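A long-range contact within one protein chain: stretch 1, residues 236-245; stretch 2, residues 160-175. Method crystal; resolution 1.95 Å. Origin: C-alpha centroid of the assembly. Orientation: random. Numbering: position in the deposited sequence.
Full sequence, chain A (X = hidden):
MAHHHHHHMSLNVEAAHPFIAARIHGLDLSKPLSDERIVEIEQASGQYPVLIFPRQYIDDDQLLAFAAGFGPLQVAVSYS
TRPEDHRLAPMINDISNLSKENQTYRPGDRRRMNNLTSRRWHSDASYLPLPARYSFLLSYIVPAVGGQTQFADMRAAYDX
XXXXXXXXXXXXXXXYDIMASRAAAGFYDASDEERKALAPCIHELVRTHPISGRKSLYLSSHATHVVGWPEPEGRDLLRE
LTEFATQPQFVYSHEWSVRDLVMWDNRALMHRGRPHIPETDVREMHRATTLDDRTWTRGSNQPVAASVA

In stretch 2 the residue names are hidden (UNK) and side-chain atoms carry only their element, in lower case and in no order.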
ATOM      1  N   ASP A 236       8.701   4.495   7.728  1.00 15.21           N
ATOM      2  CA  ASP A 236       8.780   4.964   6.353  1.00 18.20           C
ATOM      3  C   ASP A 236       9.640   4.034   5.501  1.00 15.02           C
ATOM      4  O   ASP A 236       9.318   3.789   4.329  1.00 15.73           O
ATOM      5  CB  ASP A 236       9.318   6.393   6.302  1.00 25.30           C
ATOM      6  CG  ASP A 236       9.123   7.029   4.925  1.00 31.67           C
ATOM      7  OD1 ASP A 236       7.952   7.323   4.564  1.00 32.40           O
ATOM      8  OD2 ASP A 236      10.135   7.205   4.210  1.00 32.57           O
ATOM      9  N   LEU A 237      10.730   3.499   6.067  1.00 13.86           N
ATOM     10  CA  LEU A 237      11.536   2.535   5.321  1.00 14.69           C
ATOM     11  C   LEU A 237      10.723   1.294   4.998  1.00 14.21           C
ATOM     12  O   LEU A 237      10.744   0.807   3.864  1.00 13.54           O
ATOM     13  CB  LEU A 237      12.810   2.159   6.088  1.00 17.51           C
ATOM     14  CG  LEU A 237      13.624   1.056   5.400  1.00 18.77           C
ATOM     15  CD1 LEU A 237      14.104   1.510   4.022  1.00 17.74           C
ATOM     16  CD2 LEU A 237      14.838   0.625   6.246  1.00 20.74           C
ATOM     17  N   LEU A 238       9.976   0.777   5.982  1.00 16.72           N
ATOM     18  CA  LEU A 238       9.167  -0.412   5.723  1.00 14.88           C
ATOM     19  C   LEU A 238       8.053  -0.123   4.726  1.00 15.97           C
ATOM     20  O   LEU A 238       7.722  -0.989   3.911  1.00 17.35           O
ATOM     21  CB  LEU A 238       8.585  -0.963   7.027  1.00 12.18           C
ATOM     22  CG  LEU A 238       9.651  -1.471   8.016  1.00 18.28           C
ATOM     23  CD1 LEU A 238       9.023  -2.099   9.284  1.00 13.17           C
ATOM     24  CD2 LEU A 238      10.653  -2.410   7.354  1.00 19.11           C
ATOM     25  N   ARG A 239       7.473   1.082   4.769  1.00 17.52           N
ATOM     26  CA  ARG A 239       6.484   1.472   3.775  1.00 16.90           C
ATOM     27  C   ARG A 239       7.085   1.433   2.373  1.00 17.63           C
ATOM     28  O   ARG A 239       6.489   0.880   1.443  1.00 14.55           O
ATOM     29  CB  ARG A 239       5.954   2.879   4.077  1.00 17.24           C
ATOM     30  CG  ARG A 239       4.973   3.420   3.023  1.00 17.38           C
ATOM     31  CD  ARG A 239       4.909   4.957   3.002  1.00 20.10           C
ATOM     32  NE  ARG A 239       6.238   5.568   2.860  1.00 18.70           N
ATOM     33  CZ  ARG A 239       6.927   5.586   1.724  1.00 21.92           C
ATOM     34  NH1 ARG A 239       6.416   5.025   0.634  1.00 19.96           N
ATOM     35  NH2 ARG A 239       8.133   6.153   1.675  1.00 21.89           N
ATOM     36  N   GLU A 240       8.265   2.031   2.209  1.00 17.41           N
ATOM     37  CA  GLU A 240       8.894   2.083   0.896  1.00 17.34           C
ATOM     38  C   GLU A 240       9.246   0.683   0.401  1.00 16.46           C
ATOM     39  O   GLU A 240       9.025   0.363  -0.773  1.00 17.42           O
ATOM     40  CB  GLU A 240      10.126   2.981   0.947  1.00 22.49           C
ATOM     41  CG  GLU A 240      10.772   3.243  -0.409  1.00 32.09           C
ATOM     42  CD  GLU A 240      10.028   4.291  -1.244  1.00 41.54           C
ATOM     43  OE1 GLU A 240       9.112   4.957  -0.701  1.00 46.43           O
ATOM     44  OE2 GLU A 240      10.367   4.453  -2.443  1.00 40.75           O
ATOM     45  N   LEU A 241       9.803  -0.161   1.282  1.00 13.16           N
ATOM     46  CA  LEU A 241      10.159  -1.524   0.896  1.00 15.61           C
ATOM     47  C   LEU A 241       8.925  -2.346   0.531  1.00 14.96           C
ATOM     48  O   LEU A 241       8.948  -3.113  -0.438  1.00 15.93           O
ATOM     49  CB  LEU A 241      10.936  -2.212   2.023  1.00 16.08           C
ATOM     50  CG  LEU A 241      12.315  -1.623   2.336  1.00 15.37           C
ATOM     51  CD1 LEU A 241      12.943  -2.244   3.589  1.00 13.58           C
ATOM     52  CD2 LEU A 241      13.228  -1.768   1.153  1.00 19.88           C
ATOM     53  N   THR A 242       7.840  -2.210   1.301  1.00 13.09           N
ATOM     54  CA  THR A 242       6.649  -3.015   1.044  1.00 12.59           C
ATOM     55  C   THR A 242       5.990  -2.639  -0.277  1.00 11.95           C
ATOM     56  O   THR A 242       5.553  -3.520  -1.029  1.00 13.92           O
ATOM     57  CB  THR A 242       5.663  -2.871   2.196  1.00 15.43           C
ATOM     58  OG1 THR A 242       6.302  -3.314   3.397  1.00 20.30           O
ATOM     59  CG2 THR A 242       4.434  -3.726   1.937  1.00 13.61           C
ATOM     60  N   GLU A 243       5.921  -1.343  -0.585  1.00 10.96           N
ATOM     61  CA  GLU A 243       5.393  -0.948  -1.885  1.00 14.74           C
ATOM     62  C   GLU A 243       6.277  -1.490  -2.994  1.00 15.10           C
ATOM     63  O   GLU A 243       5.782  -2.039  -3.986  1.00 11.51           O
ATOM     64  CB  GLU A 243       5.277   0.572  -2.002  1.00 16.63           C
ATOM     65  CG  GLU A 243       4.830   1.025  -3.414  1.00 22.06           C
ATOM     66  CD  GLU A 243       4.733   2.542  -3.580  1.00 27.70           C
ATOM     67  OE1 GLU A 243       4.884   3.271  -2.575  1.00 28.21           O
ATOM     68  OE2 GLU A 243       4.476   3.003  -4.720  1.00 29.30           O
ATOM     69  N   PHE A 244       7.594  -1.373  -2.823  1.00 13.84           N
ATOM     70  CA  PHE A 244       8.514  -1.842  -3.850  1.00 13.71           C
ATOM     71  C   PHE A 244       8.380  -3.346  -4.065  1.00 13.60           C
ATOM     72  O   PHE A 244       8.230  -3.810  -5.204  1.00 12.58           O
ATOM     73  CB  PHE A 244       9.956  -1.483  -3.474  1.00 15.08           C
ATOM     74  CG  PHE A 244      10.965  -2.000  -4.463  1.00 13.89           C
ATOM     75  CD1 PHE A 244      11.252  -1.277  -5.611  1.00 19.09           C
ATOM     76  CD2 PHE A 244      11.585  -3.221  -4.263  1.00 14.39           C
ATOM     77  CE1 PHE A 244      12.169  -1.764  -6.556  1.00 20.53           C
ATOM     78  CE2 PHE A 244      12.493  -3.720  -5.196  1.00 18.27           C
ATOM     79  CZ  PHE A 244      12.789  -2.985  -6.342  1.00 17.18           C
ATOM     80  N   ALA A 245       8.369  -4.117  -2.971  1.00 11.05           N
ATOM     81  CA  ALA A 245       8.432  -5.575  -3.038  1.00 12.76           C
ATOM     82  C   ALA A 245       7.125  -6.220  -3.484  1.00 12.14           C
ATOM     83  O   ALA A 245       7.105  -7.431  -3.730  1.00 15.13           O
ATOM     84  CB  ALA A 245       8.855  -6.148  -1.679  1.00 14.30           C
ATOM     85  N   UNK A 160      16.485  -6.775  -6.653  1.00 19.52           N
ATOM     86  CA  UNK A 160      16.227  -5.659  -7.548  1.00 19.88           C
ATOM     87  C   UNK A 160      16.221  -4.310  -6.827  1.00 18.46           C
ATOM     88  O   UNK A 160      15.945  -3.294  -7.462  1.00 19.23           O
ATOM     89  c   UNK A 160      14.913  -7.006  -9.306  1.00 27.82           C
ATOM     90  n   UNK A 160      16.042  -9.363 -11.013  1.00 39.36           N
ATOM     91  c   UNK A 160      16.011  -6.877 -10.347  1.00 34.46           C
ATOM     92  c   UNK A 160      14.892  -5.881  -8.274  1.00 22.09           C
ATOM     93  c   UNK A 160      15.875  -7.940 -11.453  1.00 38.90           C
ATOM     94  N   UNK A 161      16.534  -4.267  -5.531  1.00 16.20           N
ATOM     95  CA  UNK A 161      16.485  -3.003  -4.800  1.00 17.76           C
ATOM     96  C   UNK A 161      17.414  -1.965  -5.432  1.00 22.71           C
ATOM     97  O   UNK A 161      18.510  -2.309  -5.899  1.00 22.36           O
ATOM     98  c   UNK A 161      14.697  -2.749  -2.169  1.00 15.45           C
ATOM     99  c   UNK A 161      15.864  -3.735  -2.334  1.00 17.08           C
ATOM    100  c   UNK A 161      16.560  -3.957  -0.971  1.00 19.56           C
ATOM    101  c   UNK A 161      16.880  -3.196  -3.332  1.00 17.80           C
ATOM    102  N   UNK A 162      16.990  -0.700  -5.501  1.00 22.38           N
ATOM    103  CA  UNK A 162      17.920   0.377  -5.853  1.00 25.65           C
ATOM    104  C   UNK A 162      19.106   0.357  -4.907  1.00 26.62           C
ATOM    105  O   UNK A 162      18.982  -0.011  -3.736  1.00 23.22           O
ATOM    106  c   UNK A 162      15.700   1.244  -5.489  1.00 25.73           C
ATOM    107  c   UNK A 162      17.096   1.654  -5.656  1.00 26.03           C
ATOM    108  c   UNK A 162      15.594  -0.250  -5.431  1.00 23.58           C
ATOM    109  N   UNK A 163      20.252   0.808  -5.416  1.00 27.50           N
ATOM    110  CA  UNK A 163      21.499   0.670  -4.671  1.00 32.97           C
ATOM    111  C   UNK A 163      21.420   1.318  -3.291  1.00 32.01           C
ATOM    112  O   UNK A 163      21.938   0.768  -2.311  1.00 33.51           O
ATOM    113  o   UNK A 163      24.356   2.171  -4.062  1.00 54.41           O
ATOM    114  c   UNK A 163      22.652   1.269  -5.466  1.00 39.53           C
ATOM    115  c   UNK A 163      23.964   1.177  -4.721  1.00 50.43           C
ATOM    116  o   UNK A 163      24.588   0.093  -4.773  1.00 54.08           O
ATOM    117  N   UNK A 164      20.792   2.491  -3.192  1.00 30.44           N
ATOM    118  CA  UNK A 164      20.758   3.183  -1.908  1.00 30.77           C
ATOM    119  C   UNK A 164      19.884   2.445  -0.896  1.00 25.36           C
ATOM    120  O   UNK A 164      20.164   2.477   0.306  1.00 26.94           O
ATOM    121  c   UNK A 164      16.977   4.790  -3.537  1.00 28.09           C
ATOM    122  n   UNK A 164      18.280   4.573  -3.601  1.00 30.04           N
ATOM    123  n   UNK A 164      16.674   5.147  -2.302  1.00 26.10           N
ATOM    124  c   UNK A 164      17.820   5.147  -1.544  1.00 28.40           C
ATOM    125  c   UNK A 164      20.304   4.635  -2.094  1.00 31.80           C
ATOM    126  c   UNK A 164      18.840   4.791  -2.360  1.00 30.21           C
ATOM    127  N   UNK A 165      18.803   1.804  -1.343  1.00 20.75           N
ATOM    128  CA  UNK A 165      18.023   0.981  -0.419  1.00 19.64           C
ATOM    129  C   UNK A 165      18.759  -0.302  -0.056  1.00 20.79           C
ATOM    130  O   UNK A 165      18.653  -0.770   1.080  1.00 22.95           O
ATOM    131  c   UNK A 165      16.649   0.648  -0.999  1.00 17.36           C
ATOM    132  c   UNK A 165      14.314   1.377  -1.541  1.00 22.38           C
ATOM    133  c   UNK A 165      15.669   1.826  -1.028  1.00 24.34           C
ATOM    134  c   UNK A 165      15.546   2.474   0.344  1.00 26.51           C
ATOM    135  N   UNK A 166      19.500  -0.887  -1.001  1.00 22.67           N
ATOM    136  CA  UNK A 166      20.323  -2.045  -0.674  1.00 25.06           C
ATOM    137  C   UNK A 166      21.302  -1.729   0.445  1.00 24.43           C
ATOM    138  O   UNK A 166      21.515  -2.548   1.347  1.00 20.19           O
ATOM    139  c   UNK A 166      20.757  -5.536  -4.052  1.00 48.03           C
ATOM    140  c   UNK A 166      21.100  -2.512  -1.904  1.00 31.93           C
ATOM    141  n   UNK A 166      21.916  -6.182  -4.060  1.00 51.22           N
ATOM    142  c   UNK A 166      21.063  -4.970  -1.676  1.00 42.26           C
ATOM    143  n   UNK A 166      20.327  -4.965  -2.932  1.00 46.75           N
ATOM    144  c   UNK A 166      21.940  -3.747  -1.628  1.00 39.06           C
ATOM    145  n   UNK A 166      20.027  -5.460  -5.160  1.00 46.95           N
ATOM    146  N   UNK A 167      21.932  -0.556   0.384  1.00 21.65           N
ATOM    147  CA  UNK A 167      22.912  -0.206   1.403  1.00 24.80           C
ATOM    148  C   UNK A 167      22.245   0.014   2.754  1.00 26.12           C
ATOM    149  O   UNK A 167      22.834  -0.289   3.803  1.00 25.49           O
ATOM    150  n   UNK A 167      26.325   1.040  -2.665  1.00 41.18           N
ATOM    151  c   UNK A 167      25.243   2.133  -0.675  1.00 38.86           C
ATOM    152  c   UNK A 167      24.674   0.804  -0.182  1.00 34.91           C
ATOM    153  c   UNK A 167      26.509   1.948  -1.499  1.00 43.81           C
ATOM    154  c   UNK A 167      23.697   1.037   0.974  1.00 29.33           C
ATOM    155  N   UNK A 168      21.040   0.588   2.748  1.00 21.04           N
ATOM    156  CA  UNK A 168      20.369   0.934   3.997  1.00 31.36           C
ATOM    157  C   UNK A 168      19.900  -0.323   4.734  1.00 19.35           C
ATOM    158  O   UNK A 168      20.009  -0.406   5.961  1.00 19.72           O
ATOM    159  c   UNK A 168      19.217   1.920   3.724  1.00 36.49           C
ATOM    160  c   UNK A 168      19.788   3.266   3.334  1.00 40.64           C
ATOM    161  c   UNK A 168      18.347   2.091   4.963  1.00 39.05           C
ATOM    162  N   UNK A 169      19.350  -1.308   4.017  1.00 18.11           N
ATOM    163  CA  UNK A 169      18.759  -2.452   4.710  1.00 17.46           C
ATOM    164  C   UNK A 169      19.818  -3.380   5.306  1.00 18.80           C
ATOM    165  O   UNK A 169      19.506  -4.165   6.207  1.00 17.84           O
ATOM    166  c   UNK A 169      18.584  -3.912   2.639  1.00 18.95           C
ATOM    167  c   UNK A 169      17.813  -3.251   3.788  1.00 16.61           C
ATOM    168  c   UNK A 169      16.683  -2.360   3.277  1.00 15.73           C
ATOM    169  N   UNK A 170      21.047  -3.351   4.794  1.00 20.77           N
ATOM    170  CA  UNK A 170      22.076  -4.285   5.232  1.00 25.11           C
ATOM    171  C   UNK A 170      22.296  -4.214   6.740  1.00 24.67           C
ATOM    172  O   UNK A 170      22.662  -3.165   7.273  1.00 27.56           O
ATOM    173  c   UNK A 170      24.248  -5.215   4.232  1.00 43.24           C
ATOM    174  c   UNK A 170      23.383  -3.992   4.484  1.00 34.98           C
ATOM    175  c   UNK A 170      23.507  -6.293   3.447  1.00 50.13           C
ATOM    176  o   UNK A 170      23.832  -7.485   3.640  1.00 52.59           O
ATOM    177  o   UNK A 170      22.603  -5.961   2.630  1.00 53.89           O
ATOM    178  N   UNK A 171      22.067  -5.335   7.423  1.00 24.29           N
ATOM    179  CA  UNK A 171      22.321  -5.447   8.851  1.00 22.21           C
ATOM    180  C   UNK A 171      21.224  -4.932   9.762  1.00 21.70           C
ATOM    181  O   UNK A 171      21.393  -4.956  10.985  1.00 22.04           O
ATOM    182  N   UNK A 172      20.114  -4.466   9.218  1.00 19.61           N
ATOM    183  CA  UNK A 172      19.042  -3.970  10.061  1.00 18.88           C
ATOM    184  C   UNK A 172      18.234  -5.121  10.650  1.00 21.40           C
ATOM    185  O   UNK A 172      18.165  -6.223  10.096  1.00 18.78           O
ATOM    186  c   UNK A 172      19.313  -0.888   9.781  1.00 20.11           C
ATOM    187  c   UNK A 172      18.110  -3.056   9.264  1.00 21.09           C
ATOM    188  c   UNK A 172      18.647  -1.743   8.693  1.00 18.49           C
ATOM    189  c   UNK A 172      17.500  -1.009   8.049  1.00 17.32           C
ATOM    190  N   UNK A 173      17.600  -4.840  11.786  1.00 18.17           N
ATOM    191  CA  UNK A 173      16.603  -5.716  12.372  1.00 19.67           C
ATOM    192  C   UNK A 173      15.332  -4.908  12.588  1.00 21.27           C
ATOM    193  O   UNK A 173      15.365  -3.679  12.720  1.00 20.42           O
ATOM    194  c   UNK A 173      17.083  -6.337  13.696  1.00 23.30           C
ATOM    195  o   UNK A 173      18.148  -7.237  13.454  1.00 24.16           O
ATOM    196  N   UNK A 174      14.207  -5.614  12.621  1.00 18.51           N
ATOM    197  CA  UNK A 174      12.902  -4.982  12.738  1.00 17.55           C
ATOM    198  C   UNK A 174      12.140  -5.547  13.921  1.00 15.43           C
ATOM    199  O   UNK A 174      12.391  -6.667  14.365  1.00 15.88           O
ATOM    200  c   UNK A 174      12.060  -5.194  11.488  1.00 18.11           C
ATOM    201  s   UNK A 174      12.667  -4.344  10.048  1.00 21.02           S
ATOM    202  N   UNK A 175      11.179  -4.748  14.399  1.00 15.72           N
ATOM    203  CA  UNK A 175      10.224  -5.163  15.418  1.00 16.71           C
ATOM    204  C   UNK A 175       9.016  -5.808  14.745  1.00 16.91           C
ATOM    205  O   UNK A 175       8.481  -5.250  13.786  1.00 16.38           O
ATOM    206  n   UNK A 175      11.322  -3.781  18.221  1.00 19.12           N
ATOM    207  n   UNK A 175      12.369  -1.940  17.885  1.00 19.83           N
ATOM    208  c   UNK A 175      10.850  -3.282  17.027  1.00 17.84           C
ATOM    209  c   UNK A 175      12.232  -2.957  18.715  1.00 20.29           C
ATOM    210  c   UNK A 175       9.762  -3.963  16.245  1.00 16.55           C
ATOM    211  c   UNK A 175      11.506  -2.111  16.826  1.00 18.29           C
TER

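Position 160 carries four carbons in a row ending in a nitrogen. Its CA-to-CB bond points toward stretch 1, but the end leads away. Its backbone O lies 3.4 Å from CZ of Phe244. This is Lys160.

Position 161 has four carbons, forked at the second. The fork touches Leu241 and Phe244. A fork at the second carbon means leucine: Leu161. Leu161 CD2 is 3.8 Å from both Leu241 CD2 and Phe244 CD2.

At position 162 three carbons close a ring onto the backbone N. The ring lies against Phe244. That is proline. Pro162 CD sits 3.9 Å from Phe244 CE1. Pro162 is also the N-cap residue, right before the helix.

Position 163 has two carbons, the second carrying two oxygens. It does not reach stretch 1. It is Asp163.

Position 164 has one carbon and then a five-membered ring of three carbons and two nitrogens. This is the imidazole of His164, which makes no contact with stretch 1.

Position 165 again shows four carbons forked at the second. Its CA-to-CB bond points toward stretch 1, and the side chain meets three residues there. It is Leu165. Its CD2 is 4.1 Å from Leu237 CD1, and its CD1 is 4.2 Å from Glu240 CG and 4.3 Å from Leu241 CD2.

Position 166 has three carbons, a nitrogen, then a carbon with two more nitrogens. This guanidinium marks Arg166. Its CA-to-CB bond points away from stretch 1.

Position 167 is four carbons in a row ending in nitrogen, out of reach of stretch 1. It is Lys167. Its NZ forms a salt bridge with Asp163 OD2 at 2.7 Å, one helical turn back.

Position 168 has one carbon carrying two others. The side chain touches Leu237. This is Val168. Val168 CG1 is 4.0 Å from Leu237 CD2.

Position 169 has the same three-carbon branch, and it touches Leu241. It is Val169, which opens a type II turn. Val169 CG1 is 3.8 Å from Leu241 CD1.

Position 170 has three carbons, the third carrying two oxygens: Glu170. It is exposed and far from stretch 1.

Position 171 has no side-chain atoms, so it is Gly171. Its phi of 83° favours glycine.

Position 172 has four carbons forked at the second. The fork lies against Leu237. This is Leu172. It closes the turn, and its CD1 is 3.6 Å from Leu237 CD2.

Position 173 has one carbon and one oxygen. It is Ser173, out of reach of stretch 1.

Position 174 has one carbon and one sulfur, and the sulfur touches Leu238. This is Cys174. Cys174 SG is 3.9 Å from Leu238 CD2.

Position 175 has one carbon and an imidazole ring: His175, with no contact within 4.5 Å.

The contact is apolar packing, without hydrogen bonds between the stretches. The helix axes come within 12.2 Å at their closest, with 127° between their N-to-C directions, and side chains fill the space between. Leu237, Leu241 and Phe244 make most of the contacts from stretch 1. Leu165 packs against Leu237 and Leu241, while Phe244 meets the segment leading into the other helix. The turn and strand after that helix extend the packing through Leu172 and Cys174. Together the two stretches bury 484 Å².

Stretch 2, residues 160-175: KLPDHLRKVVEGLSCH
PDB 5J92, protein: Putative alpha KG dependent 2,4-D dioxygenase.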